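Local coordinates for cobalamin biosynthesis protein CobN (Mycobacterium tuberculosis, PDB 7C6O) that probably inserts cobalt into the corrin ring during cobalamin biosynthesis, as the large catalytic subunit of the ATP-dependent cobaltochelatase, at residues 740-745 / 751-756. Numbering follows the deposited sequence.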
ATOM      1  N   LEU A 740      16.931   3.139 -30.892  1.00 30.21           N
ATOM      2  CA  LEU A 740      18.230   2.956 -31.524  1.00 30.19           C
ATOM      3  C   LEU A 740      18.385   1.594 -32.189  1.00 31.60           C
ATOM      4  O   LEU A 740      19.454   1.313 -32.738  1.00 32.47           O
ATOM      5  CB  LEU A 740      19.352   3.155 -30.497  1.00 28.03           C
ATOM      6  CG  LEU A 740      19.577   4.584 -30.000  1.00 28.80           C
ATOM      7  CD1 LEU A 740      20.726   4.627 -29.007  1.00 28.72           C
ATOM      8  CD2 LEU A 740      19.838   5.521 -31.171  1.00 28.90           C
ATOM      9  N   GLY A 741      17.360   0.741 -32.147  1.00 29.73           N
ATOM     10  CA  GLY A 741      17.416  -0.509 -32.882  1.00 29.15           C
ATOM     11  C   GLY A 741      17.107  -1.779 -32.112  1.00 30.48           C
ATOM     12  O   GLY A 741      16.738  -2.789 -32.719  1.00 32.45           O
ATOM     13  N   LEU A 742      17.252  -1.757 -30.789  1.00 28.66           N
ATOM     14  CA  LEU A 742      17.060  -2.971 -30.003  1.00 30.41           C
ATOM     15  C   LEU A 742      15.579  -3.307 -29.859  1.00 33.05           C
ATOM     16  O   LEU A 742      14.714  -2.429 -29.840  1.00 34.04           O
ATOM     17  CB  LEU A 742      17.687  -2.824 -28.616  1.00 31.14           C
ATOM     18  CG  LEU A 742      19.202  -2.989 -28.487  1.00 29.61           C
ATOM     19  CD1 LEU A 742      19.606  -2.981 -27.016  1.00 29.08           C
ATOM     20  CD2 LEU A 742      19.670  -4.266 -29.167  1.00 29.17           C
ATOM     21  N   ALA A 743      15.294  -4.605 -29.748  1.00 34.09           N
ATOM     22  CA  ALA A 743      13.920  -5.047 -29.544  1.00 37.82           C
ATOM     23  C   ALA A 743      13.520  -4.974 -28.074  1.00 39.31           C
ATOM     24  O   ALA A 743      12.360  -4.686 -27.759  1.00 38.63           O
ATOM     25  CB  ALA A 743      13.739  -6.467 -30.075  1.00 38.11           C
ATOM     26  N   GLU A 744      14.468  -5.233 -27.171  1.00 40.12           N
ATOM     27  CA  GLU A 744      14.250  -5.259 -25.726  1.00 39.08           C
ATOM     28  C   GLU A 744      13.170  -6.255 -25.317  1.00 44.80           C
ATOM     29  O   GLU A 744      12.532  -6.084 -24.272  1.00 44.18           O
ATOM     30  CB  GLU A 744      13.904  -3.864 -25.182  1.00 33.76           C
ATOM     31  CG  GLU A 744      14.904  -2.780 -25.532  1.00 32.92           C
ATOM     32  CD  GLU A 744      16.069  -2.716 -24.566  1.00 30.46           C
ATOM     33  OE1 GLU A 744      16.434  -3.764 -23.992  1.00 29.33           O
ATOM     34  OE2 GLU A 744      16.619  -1.611 -24.379  1.00 30.60           O
ATOM     35  N   ASP A 745      12.947  -7.294 -26.122  1.00 48.90           N
ATOM     36  CA  ASP A 745      11.946  -8.313 -25.838  1.00 51.01           C
ATOM     37  C   ASP A 745      12.557  -9.605 -25.311  1.00 50.12           C
ATOM     38  O   ASP A 745      11.838 -10.597 -25.141  1.00 50.00           O
ATOM     39  CB  ASP A 745      11.109  -8.601 -27.089  1.00 52.49           C
ATOM     40  CG  ASP A 745      11.937  -9.158 -28.241  1.00 54.60           C
ATOM     41  OD1 ASP A 745      13.183  -9.197 -28.133  1.00 54.24           O
ATOM     42  OD2 ASP A 745      11.336  -9.559 -29.261  1.00 55.71           O
ATOM     43  N   ALA A 751      26.104  -8.999 -28.292  1.00 35.01           N
ATOM     44  CA  ALA A 751      27.056  -8.005 -28.782  1.00 34.53           C
ATOM     45  C   ALA A 751      26.367  -6.694 -29.137  1.00 32.16           C
ATOM     46  O   ALA A 751      26.902  -5.613 -28.863  1.00 31.33           O
ATOM     47  CB  ALA A 751      27.812  -8.555 -29.991  1.00 37.20           C
ATOM     48  N   THR A 752      25.179  -6.764 -29.743  1.00 31.76           N
ATOM     49  CA  THR A 752      24.511  -5.540 -30.175  1.00 36.32           C
ATOM     50  C   THR A 752      23.898  -4.784 -29.001  1.00 31.20           C
ATOM     51  O   THR A 752      23.729  -3.561 -29.079  1.00 31.68           O
ATOM     52  CB  THR A 752      23.446  -5.855 -31.225  1.00 43.87           C
ATOM     53  OG1 THR A 752      22.635  -6.945 -30.771  1.00 49.41           O
ATOM     54  CG2 THR A 752      24.102  -6.228 -32.546  1.00 45.97           C
ATOM     55  N   VAL A 753      23.559  -5.482 -27.914  1.00 29.25           N
ATOM     56  CA  VAL A 753      23.093  -4.792 -26.714  1.00 24.83           C
ATOM     57  C   VAL A 753      24.176  -3.861 -26.187  1.00 24.87           C
ATOM     58  O   VAL A 753      23.908  -2.703 -25.841  1.00 25.16           O
ATOM     59  CB  VAL A 753      22.649  -5.808 -25.645  1.00 24.99           C
ATOM     60  CG1 VAL A 753      22.344  -5.096 -24.333  1.00 21.00           C
ATOM     61  CG2 VAL A 753      21.435  -6.587 -26.120  1.00 25.20           C
ATOM     62  N   ASP A 754      25.422  -4.343 -26.139  1.00 25.96           N
ATOM     63  CA  ASP A 754      26.519  -3.525 -25.633  1.00 26.17           C
ATOM     64  C   ASP A 754      26.771  -2.319 -26.527  1.00 26.81           C
ATOM     65  O   ASP A 754      27.033  -1.215 -26.037  1.00 26.75           O
ATOM     66  CB  ASP A 754      27.789  -4.367 -25.504  1.00 28.09           C
ATOM     67  CG  ASP A 754      27.717  -5.360 -24.362  1.00 31.37           C
ATOM     68  OD1 ASP A 754      27.025  -5.068 -23.364  1.00 32.04           O
ATOM     69  OD2 ASP A 754      28.351  -6.432 -24.459  1.00 33.32           O
ATOM     70  N   GLN A 755      26.702  -2.510 -27.844  1.00 29.37           N
ATOM     71  CA  GLN A 755      26.946  -1.402 -28.761  1.00 32.65           C
ATOM     72  C   GLN A 755      25.830  -0.367 -28.684  1.00 30.37           C
ATOM     73  O   GLN A 755      26.093   0.842 -28.722  1.00 29.07           O
ATOM     74  CB  GLN A 755      27.105  -1.936 -30.183  1.00 38.31           C
ATOM     75  CG  GLN A 755      28.202  -2.981 -30.306  1.00 45.17           C
ATOM     76  CD  GLN A 755      28.159  -3.734 -31.620  1.00 50.87           C
ATOM     77  OE1 GLN A 755      27.489  -3.321 -32.566  1.00 55.38           O
ATOM     78  NE2 GLN A 755      28.875  -4.851 -31.682  1.00 51.15           N
ATOM     79  N   THR A 756      24.580  -0.817 -28.563  1.00 29.91           N
ATOM     80  CA  THR A 756      23.471   0.123 -28.454  1.00 29.64           C
ATOM     81  C   THR A 756      23.499   0.857 -27.118  1.00 28.31           C
ATOM     82  O   THR A 756      23.177   2.049 -27.051  1.00 28.93           O
ATOM     83  CB  THR A 756      22.143  -0.607 -28.643  1.00 32.03           C
ATOM     84  OG1 THR A 756      22.199  -1.394 -29.838  1.00 33.72           O
ATOM     85  CG2 THR A 756      21.003   0.390 -28.764  1.00 30.65           C
TER
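Leu740 and Leu742 face the first turns of helix 750-769 from the loop that leads into it, with CA of Leu740 6.7 Å from CA of Thr756 and CA of Leu742 7.1 Å from CA of Val753. Between the two leucines, Gly741 ends helix 736-739 in a Schellman motif; its positive phi (128°) turns the chain, and Leu742 beyond it again points at the helix.

Leu742 carries most of the contact. CD1 continues its extended chain onto the backbone at Val753 CA (3.9 Å) and lies near CG2 of the same valine, while CD2 branches off over Thr756 OG1 and comes 4.1 Å from Thr752 O. Its CG sits 3.7 Å from Thr756 OG1, the leucine reaching toward the helix as the threonine reaches back toward the loop. Thr756 CG2, anti to its own backbone N, is directed between the leucines and meets Leu740 CB at 3.7 Å. Leu740 continues along the same helix to Lys759, Ala760 and Leu763, and Arg737 packs against Leu742, Val753 and Thr756.

No hydrogen bond crosses the contact. Chi1 of Thr756 (-51°) sets OG1 anti to the carbonyl carbon, turning the hydroxyl that Leu742 covers back onto the helix, where it donates to Thr752 O at 2.8 Å, tilted 30° from the carbonyl plane; Thr756 N reaches that oxygen from the opposite face. Between these segments the loop thus rests on the helix by van der Waals packing, while Asp748 ties the loop backbone through hydrogen bonds to the N of Ala743 and Glu744.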